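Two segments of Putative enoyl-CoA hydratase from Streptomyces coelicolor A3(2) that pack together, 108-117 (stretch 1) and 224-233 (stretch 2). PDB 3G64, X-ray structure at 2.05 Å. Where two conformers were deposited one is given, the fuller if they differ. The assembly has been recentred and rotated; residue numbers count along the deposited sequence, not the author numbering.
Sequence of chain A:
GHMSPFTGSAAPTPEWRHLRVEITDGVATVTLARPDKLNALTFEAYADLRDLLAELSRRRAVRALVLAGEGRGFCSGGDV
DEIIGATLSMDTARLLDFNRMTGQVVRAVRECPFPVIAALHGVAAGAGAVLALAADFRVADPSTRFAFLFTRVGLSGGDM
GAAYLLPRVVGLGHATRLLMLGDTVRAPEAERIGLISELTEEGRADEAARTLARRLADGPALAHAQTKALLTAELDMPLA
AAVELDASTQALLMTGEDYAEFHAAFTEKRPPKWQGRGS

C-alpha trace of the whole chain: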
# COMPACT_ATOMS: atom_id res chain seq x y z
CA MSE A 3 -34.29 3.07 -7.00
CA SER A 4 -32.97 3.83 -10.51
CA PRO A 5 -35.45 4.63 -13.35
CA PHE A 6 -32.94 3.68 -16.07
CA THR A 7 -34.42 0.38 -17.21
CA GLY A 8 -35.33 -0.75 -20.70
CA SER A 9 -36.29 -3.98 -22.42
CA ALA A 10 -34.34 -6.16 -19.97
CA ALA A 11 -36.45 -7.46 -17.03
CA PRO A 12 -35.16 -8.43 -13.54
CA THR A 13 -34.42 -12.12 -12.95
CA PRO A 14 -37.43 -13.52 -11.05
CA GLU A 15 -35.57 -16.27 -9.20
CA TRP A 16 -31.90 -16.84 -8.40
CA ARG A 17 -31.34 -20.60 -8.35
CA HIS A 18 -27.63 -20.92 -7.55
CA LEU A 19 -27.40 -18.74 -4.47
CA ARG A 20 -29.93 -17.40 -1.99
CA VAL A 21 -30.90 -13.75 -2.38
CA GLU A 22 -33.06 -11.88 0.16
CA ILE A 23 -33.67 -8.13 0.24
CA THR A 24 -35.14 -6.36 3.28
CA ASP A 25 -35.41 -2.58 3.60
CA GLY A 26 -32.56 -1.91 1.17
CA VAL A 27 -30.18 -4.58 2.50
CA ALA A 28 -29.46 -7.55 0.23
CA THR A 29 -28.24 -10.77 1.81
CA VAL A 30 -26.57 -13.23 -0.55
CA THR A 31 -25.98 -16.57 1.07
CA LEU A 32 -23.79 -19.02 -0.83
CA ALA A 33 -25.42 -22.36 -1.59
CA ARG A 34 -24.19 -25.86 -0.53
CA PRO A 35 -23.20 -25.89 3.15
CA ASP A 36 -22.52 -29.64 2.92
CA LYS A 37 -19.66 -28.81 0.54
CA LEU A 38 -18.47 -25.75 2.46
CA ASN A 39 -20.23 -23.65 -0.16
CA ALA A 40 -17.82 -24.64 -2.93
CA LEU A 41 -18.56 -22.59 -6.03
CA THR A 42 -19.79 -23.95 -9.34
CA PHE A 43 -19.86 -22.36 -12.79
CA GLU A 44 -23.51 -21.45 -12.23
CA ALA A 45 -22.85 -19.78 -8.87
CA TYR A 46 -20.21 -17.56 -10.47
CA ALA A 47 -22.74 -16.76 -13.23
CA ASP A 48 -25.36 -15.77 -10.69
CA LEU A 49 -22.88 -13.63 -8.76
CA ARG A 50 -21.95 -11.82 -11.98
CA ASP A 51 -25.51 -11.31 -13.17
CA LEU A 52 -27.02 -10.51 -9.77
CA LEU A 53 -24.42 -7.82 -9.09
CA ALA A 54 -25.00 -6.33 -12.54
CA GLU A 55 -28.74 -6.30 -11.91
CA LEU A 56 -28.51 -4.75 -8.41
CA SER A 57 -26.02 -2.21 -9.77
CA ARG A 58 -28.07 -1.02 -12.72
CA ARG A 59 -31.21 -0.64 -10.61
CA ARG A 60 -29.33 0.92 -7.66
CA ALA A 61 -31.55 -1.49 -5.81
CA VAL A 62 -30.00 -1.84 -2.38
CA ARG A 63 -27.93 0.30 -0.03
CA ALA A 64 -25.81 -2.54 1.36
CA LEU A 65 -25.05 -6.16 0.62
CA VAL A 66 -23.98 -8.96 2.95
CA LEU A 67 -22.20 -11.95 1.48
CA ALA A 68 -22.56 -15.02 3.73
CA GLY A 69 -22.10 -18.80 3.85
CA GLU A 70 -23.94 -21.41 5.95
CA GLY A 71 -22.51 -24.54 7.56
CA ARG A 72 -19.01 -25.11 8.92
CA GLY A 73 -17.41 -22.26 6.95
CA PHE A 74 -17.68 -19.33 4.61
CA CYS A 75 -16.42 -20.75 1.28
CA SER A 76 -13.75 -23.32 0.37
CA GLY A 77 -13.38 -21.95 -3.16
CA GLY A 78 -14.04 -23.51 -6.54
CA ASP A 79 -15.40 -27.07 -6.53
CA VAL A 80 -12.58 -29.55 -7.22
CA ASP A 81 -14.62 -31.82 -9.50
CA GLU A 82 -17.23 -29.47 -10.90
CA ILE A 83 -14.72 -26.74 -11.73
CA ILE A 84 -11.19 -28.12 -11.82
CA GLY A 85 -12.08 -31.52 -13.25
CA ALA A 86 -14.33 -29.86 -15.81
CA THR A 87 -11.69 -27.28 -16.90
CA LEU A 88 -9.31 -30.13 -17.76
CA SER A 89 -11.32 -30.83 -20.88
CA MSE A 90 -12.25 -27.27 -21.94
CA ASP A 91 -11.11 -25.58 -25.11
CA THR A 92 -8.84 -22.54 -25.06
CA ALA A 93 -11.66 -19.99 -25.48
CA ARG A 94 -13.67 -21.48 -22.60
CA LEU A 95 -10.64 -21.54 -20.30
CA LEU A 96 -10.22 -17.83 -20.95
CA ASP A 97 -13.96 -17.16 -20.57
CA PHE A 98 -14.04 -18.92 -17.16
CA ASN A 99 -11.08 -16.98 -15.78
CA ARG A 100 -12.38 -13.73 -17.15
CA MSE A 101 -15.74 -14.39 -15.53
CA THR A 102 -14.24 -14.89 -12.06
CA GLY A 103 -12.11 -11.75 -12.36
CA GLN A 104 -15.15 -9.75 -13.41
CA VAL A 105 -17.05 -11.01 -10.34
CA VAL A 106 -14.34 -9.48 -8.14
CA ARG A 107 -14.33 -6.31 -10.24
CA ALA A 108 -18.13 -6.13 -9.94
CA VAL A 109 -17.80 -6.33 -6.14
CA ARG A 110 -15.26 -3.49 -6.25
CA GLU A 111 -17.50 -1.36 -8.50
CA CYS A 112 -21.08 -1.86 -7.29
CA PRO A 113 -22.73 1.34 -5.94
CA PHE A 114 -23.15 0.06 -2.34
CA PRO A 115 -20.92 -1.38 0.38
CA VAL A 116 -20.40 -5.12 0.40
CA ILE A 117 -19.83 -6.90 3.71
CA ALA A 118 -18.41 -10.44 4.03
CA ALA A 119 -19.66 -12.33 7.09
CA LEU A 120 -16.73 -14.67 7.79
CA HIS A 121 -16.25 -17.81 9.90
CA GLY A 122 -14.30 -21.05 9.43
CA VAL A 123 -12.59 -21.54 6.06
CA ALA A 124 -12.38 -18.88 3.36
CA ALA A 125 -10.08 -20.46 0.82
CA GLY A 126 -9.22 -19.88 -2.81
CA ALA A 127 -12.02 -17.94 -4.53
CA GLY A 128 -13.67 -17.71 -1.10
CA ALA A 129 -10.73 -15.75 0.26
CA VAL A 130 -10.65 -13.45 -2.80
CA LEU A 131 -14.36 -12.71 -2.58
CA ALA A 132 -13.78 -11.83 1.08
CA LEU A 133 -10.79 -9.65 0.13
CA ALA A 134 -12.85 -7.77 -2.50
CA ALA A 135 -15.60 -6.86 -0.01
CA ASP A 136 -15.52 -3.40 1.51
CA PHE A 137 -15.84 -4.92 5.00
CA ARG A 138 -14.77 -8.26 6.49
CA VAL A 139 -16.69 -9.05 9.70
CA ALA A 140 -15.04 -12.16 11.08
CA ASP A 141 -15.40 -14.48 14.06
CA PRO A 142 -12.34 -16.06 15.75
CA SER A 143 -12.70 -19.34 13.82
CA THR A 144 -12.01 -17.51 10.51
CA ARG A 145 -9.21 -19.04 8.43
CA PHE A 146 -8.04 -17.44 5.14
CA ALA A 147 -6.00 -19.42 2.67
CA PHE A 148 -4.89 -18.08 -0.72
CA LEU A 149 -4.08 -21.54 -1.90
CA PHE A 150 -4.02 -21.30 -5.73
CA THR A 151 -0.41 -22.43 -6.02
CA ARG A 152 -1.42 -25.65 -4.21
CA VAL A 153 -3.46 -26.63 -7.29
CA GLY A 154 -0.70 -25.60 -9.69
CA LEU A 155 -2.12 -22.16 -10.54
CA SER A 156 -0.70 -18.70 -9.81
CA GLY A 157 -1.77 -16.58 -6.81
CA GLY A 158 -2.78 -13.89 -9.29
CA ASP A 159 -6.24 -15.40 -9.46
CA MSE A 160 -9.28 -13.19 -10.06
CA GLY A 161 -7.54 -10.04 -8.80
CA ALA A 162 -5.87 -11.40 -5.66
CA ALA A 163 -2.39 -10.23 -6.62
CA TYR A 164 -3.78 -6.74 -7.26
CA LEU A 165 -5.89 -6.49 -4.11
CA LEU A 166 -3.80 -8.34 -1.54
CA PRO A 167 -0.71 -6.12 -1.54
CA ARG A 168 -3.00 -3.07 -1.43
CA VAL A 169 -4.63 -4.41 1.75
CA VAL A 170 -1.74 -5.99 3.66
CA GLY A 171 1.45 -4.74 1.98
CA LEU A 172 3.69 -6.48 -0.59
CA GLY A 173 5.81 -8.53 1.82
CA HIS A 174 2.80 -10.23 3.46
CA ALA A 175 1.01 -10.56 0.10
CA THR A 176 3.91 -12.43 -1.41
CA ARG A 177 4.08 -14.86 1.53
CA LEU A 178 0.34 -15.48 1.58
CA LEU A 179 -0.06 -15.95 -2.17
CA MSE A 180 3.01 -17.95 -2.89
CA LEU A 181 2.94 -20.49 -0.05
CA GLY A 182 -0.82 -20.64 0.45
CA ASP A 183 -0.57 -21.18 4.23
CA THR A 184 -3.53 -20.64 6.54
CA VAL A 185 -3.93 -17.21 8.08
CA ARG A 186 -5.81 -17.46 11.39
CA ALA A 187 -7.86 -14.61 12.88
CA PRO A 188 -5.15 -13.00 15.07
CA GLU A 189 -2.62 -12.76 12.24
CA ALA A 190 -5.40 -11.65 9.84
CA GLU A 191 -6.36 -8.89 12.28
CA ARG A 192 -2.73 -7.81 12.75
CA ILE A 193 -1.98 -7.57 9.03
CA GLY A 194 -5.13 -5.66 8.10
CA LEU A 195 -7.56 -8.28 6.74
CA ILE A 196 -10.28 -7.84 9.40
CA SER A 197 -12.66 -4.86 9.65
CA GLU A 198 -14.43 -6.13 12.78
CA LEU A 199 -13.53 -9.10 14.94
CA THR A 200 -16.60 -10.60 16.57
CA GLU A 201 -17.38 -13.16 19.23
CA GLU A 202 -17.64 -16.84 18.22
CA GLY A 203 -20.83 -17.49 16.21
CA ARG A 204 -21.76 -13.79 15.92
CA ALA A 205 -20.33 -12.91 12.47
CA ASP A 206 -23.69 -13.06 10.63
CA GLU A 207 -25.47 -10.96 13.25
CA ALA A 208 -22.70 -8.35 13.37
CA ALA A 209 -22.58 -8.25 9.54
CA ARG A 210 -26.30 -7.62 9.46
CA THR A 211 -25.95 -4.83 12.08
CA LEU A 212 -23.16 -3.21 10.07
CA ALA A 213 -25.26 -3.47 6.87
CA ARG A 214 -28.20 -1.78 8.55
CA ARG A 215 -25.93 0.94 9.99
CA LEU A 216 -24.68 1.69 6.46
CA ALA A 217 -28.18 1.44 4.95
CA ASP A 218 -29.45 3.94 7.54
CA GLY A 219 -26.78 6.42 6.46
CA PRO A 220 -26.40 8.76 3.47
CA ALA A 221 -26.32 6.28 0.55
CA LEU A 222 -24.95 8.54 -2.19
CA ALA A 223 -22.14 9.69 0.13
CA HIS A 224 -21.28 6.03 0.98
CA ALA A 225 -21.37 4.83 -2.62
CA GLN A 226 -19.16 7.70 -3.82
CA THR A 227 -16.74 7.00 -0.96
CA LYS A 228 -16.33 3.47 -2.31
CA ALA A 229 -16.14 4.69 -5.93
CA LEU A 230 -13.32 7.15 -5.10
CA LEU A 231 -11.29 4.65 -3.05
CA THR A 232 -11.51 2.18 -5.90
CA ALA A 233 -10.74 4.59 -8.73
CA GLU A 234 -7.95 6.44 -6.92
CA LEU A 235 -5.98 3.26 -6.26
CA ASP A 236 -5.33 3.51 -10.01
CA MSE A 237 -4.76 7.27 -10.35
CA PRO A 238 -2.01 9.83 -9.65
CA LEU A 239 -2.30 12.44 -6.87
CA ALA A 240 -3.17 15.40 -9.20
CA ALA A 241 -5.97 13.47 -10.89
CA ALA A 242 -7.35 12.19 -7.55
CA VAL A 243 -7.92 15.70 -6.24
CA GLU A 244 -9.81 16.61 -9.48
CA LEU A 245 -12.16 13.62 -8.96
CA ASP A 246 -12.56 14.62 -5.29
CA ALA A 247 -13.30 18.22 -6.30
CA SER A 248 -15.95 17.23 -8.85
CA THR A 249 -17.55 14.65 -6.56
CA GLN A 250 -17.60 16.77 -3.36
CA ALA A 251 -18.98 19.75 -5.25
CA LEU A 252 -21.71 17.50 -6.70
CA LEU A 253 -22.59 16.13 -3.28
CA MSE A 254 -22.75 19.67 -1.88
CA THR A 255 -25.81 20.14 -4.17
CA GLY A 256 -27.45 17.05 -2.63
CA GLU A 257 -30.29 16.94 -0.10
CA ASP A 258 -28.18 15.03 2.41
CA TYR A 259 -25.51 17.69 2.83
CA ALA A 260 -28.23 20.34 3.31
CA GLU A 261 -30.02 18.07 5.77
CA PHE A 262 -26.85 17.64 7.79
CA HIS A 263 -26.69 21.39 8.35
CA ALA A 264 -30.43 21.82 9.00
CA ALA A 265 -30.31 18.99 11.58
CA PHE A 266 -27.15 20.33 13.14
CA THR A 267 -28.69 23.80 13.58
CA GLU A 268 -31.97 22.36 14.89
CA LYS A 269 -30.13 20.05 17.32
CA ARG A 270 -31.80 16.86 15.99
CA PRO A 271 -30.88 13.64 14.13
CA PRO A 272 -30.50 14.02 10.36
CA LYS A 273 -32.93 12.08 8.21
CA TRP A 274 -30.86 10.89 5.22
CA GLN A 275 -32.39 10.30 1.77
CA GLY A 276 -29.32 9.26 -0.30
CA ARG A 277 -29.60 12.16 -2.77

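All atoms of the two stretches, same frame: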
# COMPACT_ATOMS: atom_id res chain seq x y z
N ALA A 108 -16.76 -6.56 -10.21
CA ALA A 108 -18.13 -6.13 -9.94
C ALA A 108 -18.34 -5.85 -8.43
O ALA A 108 -19.03 -4.89 -8.06
CB ALA A 108 -19.12 -7.17 -10.43
N VAL A 109 -17.73 -6.65 -7.56
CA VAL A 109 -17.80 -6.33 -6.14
C VAL A 109 -17.13 -4.99 -5.86
O VAL A 109 -17.67 -4.16 -5.12
CB VAL A 109 -17.18 -7.42 -5.24
CG1 VAL A 109 -17.12 -6.94 -3.77
CG2 VAL A 109 -18.00 -8.70 -5.32
N ARG A 110 -15.96 -4.76 -6.46
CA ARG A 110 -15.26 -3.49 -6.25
C ARG A 110 -16.03 -2.27 -6.81
O ARG A 110 -15.81 -1.14 -6.34
CB ARG A 110 -13.83 -3.55 -6.85
CG ARG A 110 -12.89 -4.62 -6.13
CD ARG A 110 -12.79 -4.37 -4.59
NE ARG A 110 -12.67 -2.93 -4.28
CZ ARG A 110 -13.25 -2.33 -3.23
NH1 ARG A 110 -14.00 -3.03 -2.37
NH2 ARG A 110 -13.11 -1.02 -3.05
N GLU A 111 -16.90 -2.49 -7.79
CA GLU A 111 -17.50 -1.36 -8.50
C GLU A 111 -18.98 -1.10 -8.22
O GLU A 111 -19.51 -0.09 -8.67
CB GLU A 111 -17.29 -1.49 -10.03
CG GLU A 111 -15.86 -1.22 -10.48
CD GLU A 111 -15.66 -1.32 -12.00
OE1 GLU A 111 -16.59 -1.73 -12.73
OE2 GLU A 111 -14.56 -0.99 -12.47
N CYS A 112 -19.64 -2.00 -7.51
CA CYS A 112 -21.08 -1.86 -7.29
C CYS A 112 -21.37 -0.70 -6.34
O CYS A 112 -20.65 -0.51 -5.35
CB CYS A 112 -21.69 -3.16 -6.75
SG CYS A 112 -20.98 -3.77 -5.18
N PRO A 113 -22.43 0.08 -6.63
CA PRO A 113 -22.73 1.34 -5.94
C PRO A 113 -23.34 1.15 -4.53
O PRO A 113 -24.32 1.79 -4.20
CB PRO A 113 -23.74 2.01 -6.87
CG PRO A 113 -24.46 0.85 -7.54
CD PRO A 113 -23.43 -0.26 -7.66
N PHE A 114 -22.73 0.28 -3.73
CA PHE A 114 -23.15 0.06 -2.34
C PHE A 114 -22.07 -0.76 -1.70
O PHE A 114 -21.38 -1.52 -2.39
CB PHE A 114 -24.49 -0.68 -2.22
CG PHE A 114 -24.66 -1.83 -3.18
CD1 PHE A 114 -24.13 -3.08 -2.89
CD2 PHE A 114 -25.36 -1.66 -4.38
CE1 PHE A 114 -24.28 -4.15 -3.79
CE2 PHE A 114 -25.52 -2.70 -5.28
CZ PHE A 114 -24.97 -3.96 -4.99
N PRO A 115 -21.90 -0.61 -0.39
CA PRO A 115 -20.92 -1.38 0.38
C PRO A 115 -21.28 -2.87 0.41
O PRO A 115 -22.46 -3.26 0.53
CB PRO A 115 -21.02 -0.80 1.82
CG PRO A 115 -22.14 0.17 1.80
CD PRO A 115 -22.72 0.31 0.43
N VAL A 116 -20.24 -3.68 0.32
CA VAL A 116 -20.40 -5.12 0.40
C VAL A 116 -19.69 -5.58 1.66
O VAL A 116 -18.55 -5.16 1.93
CB VAL A 116 -19.79 -5.79 -0.86
CG1 VAL A 116 -19.74 -7.32 -0.70
CG2 VAL A 116 -20.60 -5.37 -2.09
N ILE A 117 -20.36 -6.42 2.45
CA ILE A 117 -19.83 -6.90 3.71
C ILE A 117 -19.74 -8.43 3.69
O ILE A 117 -20.73 -9.11 3.42
CB ILE A 117 -20.79 -6.46 4.86
CG1 ILE A 117 -20.91 -4.93 4.86
CG2 ILE A 117 -20.36 -7.05 6.22
CD1 ILE A 117 -22.28 -4.45 5.24
N HIS A 224 -21.98 7.32 0.79
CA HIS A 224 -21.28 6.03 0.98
C HIS A 224 -20.77 5.46 -0.35
O HIS A 224 -19.63 5.02 -0.46
CB HIS A 224 -22.21 4.99 1.60
CG HIS A 224 -22.50 5.22 3.06
ND1 HIS A 224 -23.62 4.71 3.68
CD2 HIS A 224 -21.81 5.91 4.00
CE1 HIS A 224 -23.61 5.08 4.95
NE2 HIS A 224 -22.54 5.81 5.17
N ALA A 225 -21.66 5.44 -1.34
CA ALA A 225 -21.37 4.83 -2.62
C ALA A 225 -20.21 5.57 -3.32
O ALA A 225 -19.29 4.95 -3.85
CB ALA A 225 -22.63 4.82 -3.50
N GLN A 226 -20.25 6.90 -3.28
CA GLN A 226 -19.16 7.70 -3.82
C GLN A 226 -17.86 7.55 -3.02
O GLN A 226 -16.79 7.69 -3.57
CB GLN A 226 -19.55 9.17 -3.96
CG GLN A 226 -20.52 9.43 -5.12
CD GLN A 226 -20.00 8.85 -6.46
OE1 GLN A 226 -20.39 7.76 -6.85
NE2 GLN A 226 -19.11 9.58 -7.13
N THR A 227 -17.95 7.27 -1.73
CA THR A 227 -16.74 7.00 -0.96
C THR A 227 -16.05 5.74 -1.53
O THR A 227 -14.82 5.71 -1.71
CB THR A 227 -17.04 6.78 0.56
OG1 THR A 227 -17.59 7.98 1.12
CG2 THR A 227 -15.75 6.41 1.32
N LYS A 228 -16.85 4.71 -1.79
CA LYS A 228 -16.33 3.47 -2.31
C LYS A 228 -15.78 3.68 -3.74
O LYS A 228 -14.69 3.22 -4.07
CB LYS A 228 -17.43 2.40 -2.32
CG LYS A 228 -17.04 1.13 -3.04
CD LYS A 228 -18.08 0.04 -2.80
CE LYS A 228 -17.78 -1.19 -3.61
NZ LYS A 228 -18.68 -2.31 -3.18
N ALA A 229 -16.55 4.39 -4.56
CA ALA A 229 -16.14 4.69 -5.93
C ALA A 229 -14.80 5.44 -5.97
O ALA A 229 -13.96 5.14 -6.81
CB ALA A 229 -17.26 5.50 -6.67
N LEU A 230 -14.58 6.38 -5.06
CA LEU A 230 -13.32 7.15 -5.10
C LEU A 230 -12.12 6.35 -4.56
O LEU A 230 -11.02 6.48 -5.08
CB LEU A 230 -13.46 8.51 -4.39
CG LEU A 230 -13.88 9.64 -5.37
CD1 LEU A 230 -15.13 9.27 -6.19
CD2 LEU A 230 -14.09 10.93 -4.65
N LEU A 231 -12.34 5.55 -3.52
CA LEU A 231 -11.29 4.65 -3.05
C LEU A 231 -10.82 3.74 -4.19
O LEU A 231 -9.63 3.59 -4.48
CB LEU A 231 -11.82 3.78 -1.89
CG LEU A 231 -11.80 4.48 -0.53
CD1 LEU A 231 -12.73 3.76 0.48
CD2 LEU A 231 -10.37 4.61 -0.02
N THR A 232 -11.79 3.13 -4.84
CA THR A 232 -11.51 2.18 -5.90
C THR A 232 -10.80 2.82 -7.08
O THR A 232 -9.78 2.32 -7.55
CB THR A 232 -12.82 1.51 -6.35
OG1 THR A 232 -13.27 0.64 -5.30
CG2 THR A 232 -12.61 0.71 -7.59
N ALA A 233 -11.35 3.92 -7.58
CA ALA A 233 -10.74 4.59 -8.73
C ALA A 233 -9.35 5.11 -8.41
O ALA A 233 -8.45 5.02 -9.23
CB ALA A 233 -11.63 5.76 -9.24

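Stretch 1 runs from the last turn of a helix, through a loop, into the start of a strand. Stretch 2 is helical throughout. The two bury 426 Å² between them, both sides summed. Lys228 has the largest share, 123 Å².

Hydrogen bonds from Lys228 form the centre of the contact. Its CA-to-CB bond points toward stretch 1, and all four chi angles are t, so the side chain is fully extended. This carries NZ into the bend where the helix of stretch 1 gives way to the loop. There Lys228 NZ donates to Val109 O at 2.9 Å and to Phe114 O, also at 2.9 Å. NZ is hydrogen-bonded elsewhere in the structure as well. One ammonium group therefore ties the end of the helix to the loop that follows it. Val109 O is available because the helix ends nearby: Cys112 is the first residue to leave helical phi/psi. A long side chain with several protons at its tip suits this buried site, where backbone carbonyls provide the acceptors.

A second polar contact lies further along stretch 2. Arg110 has its first three chi angles in m. Its CA-to-CB bond points sideways, but the end of the side chain comes nearer to stretch 2. Arg110 NH2 donates to Thr232 OG1 at 2.8 Å; the N-H...acceptor angle is 127°, so the bond is weak. Thr232 OG1 also lies 3.3 Å from Arg110 O. The short threonine side chain, pointing toward stretch 1, places its hydroxyl near both the backbone and the guanidinium of one residue. Arg110 NH1 is hydrogen-bonded elsewhere in the structure.

Other close contacts surround Lys228. Its aliphatic part lies along the end of the helix in stretch 1, with Lys228 CE 3.4 Å from Arg110 O. Lys228 NZ is 3.4 Å from Cys112 SG and 3.8 Å from Val116 CG2. Cys112 has chi1 in p, and Val116 has chi1 in t. The buried lysine nitrogen thus has sulfur and methyl neighbours besides its carbonyl acceptors.

Near the start of stretch 2 the backbones come closest. The CA atoms of Pro113 and Ala225 are 5.0 Å apart, against 6.8 Å for those of Arg110 and Thr232. Ala225 CB touches Pro113 O at 3.5 Å. The small alanine side chain fits this narrow gap. The CA-to-CB bonds of Pro113 and Phe114 point away from stretch 2. Their carbonyls make the close contacts instead, Pro113 O with Ala225 CB and Phe114 O with Lys228 NZ.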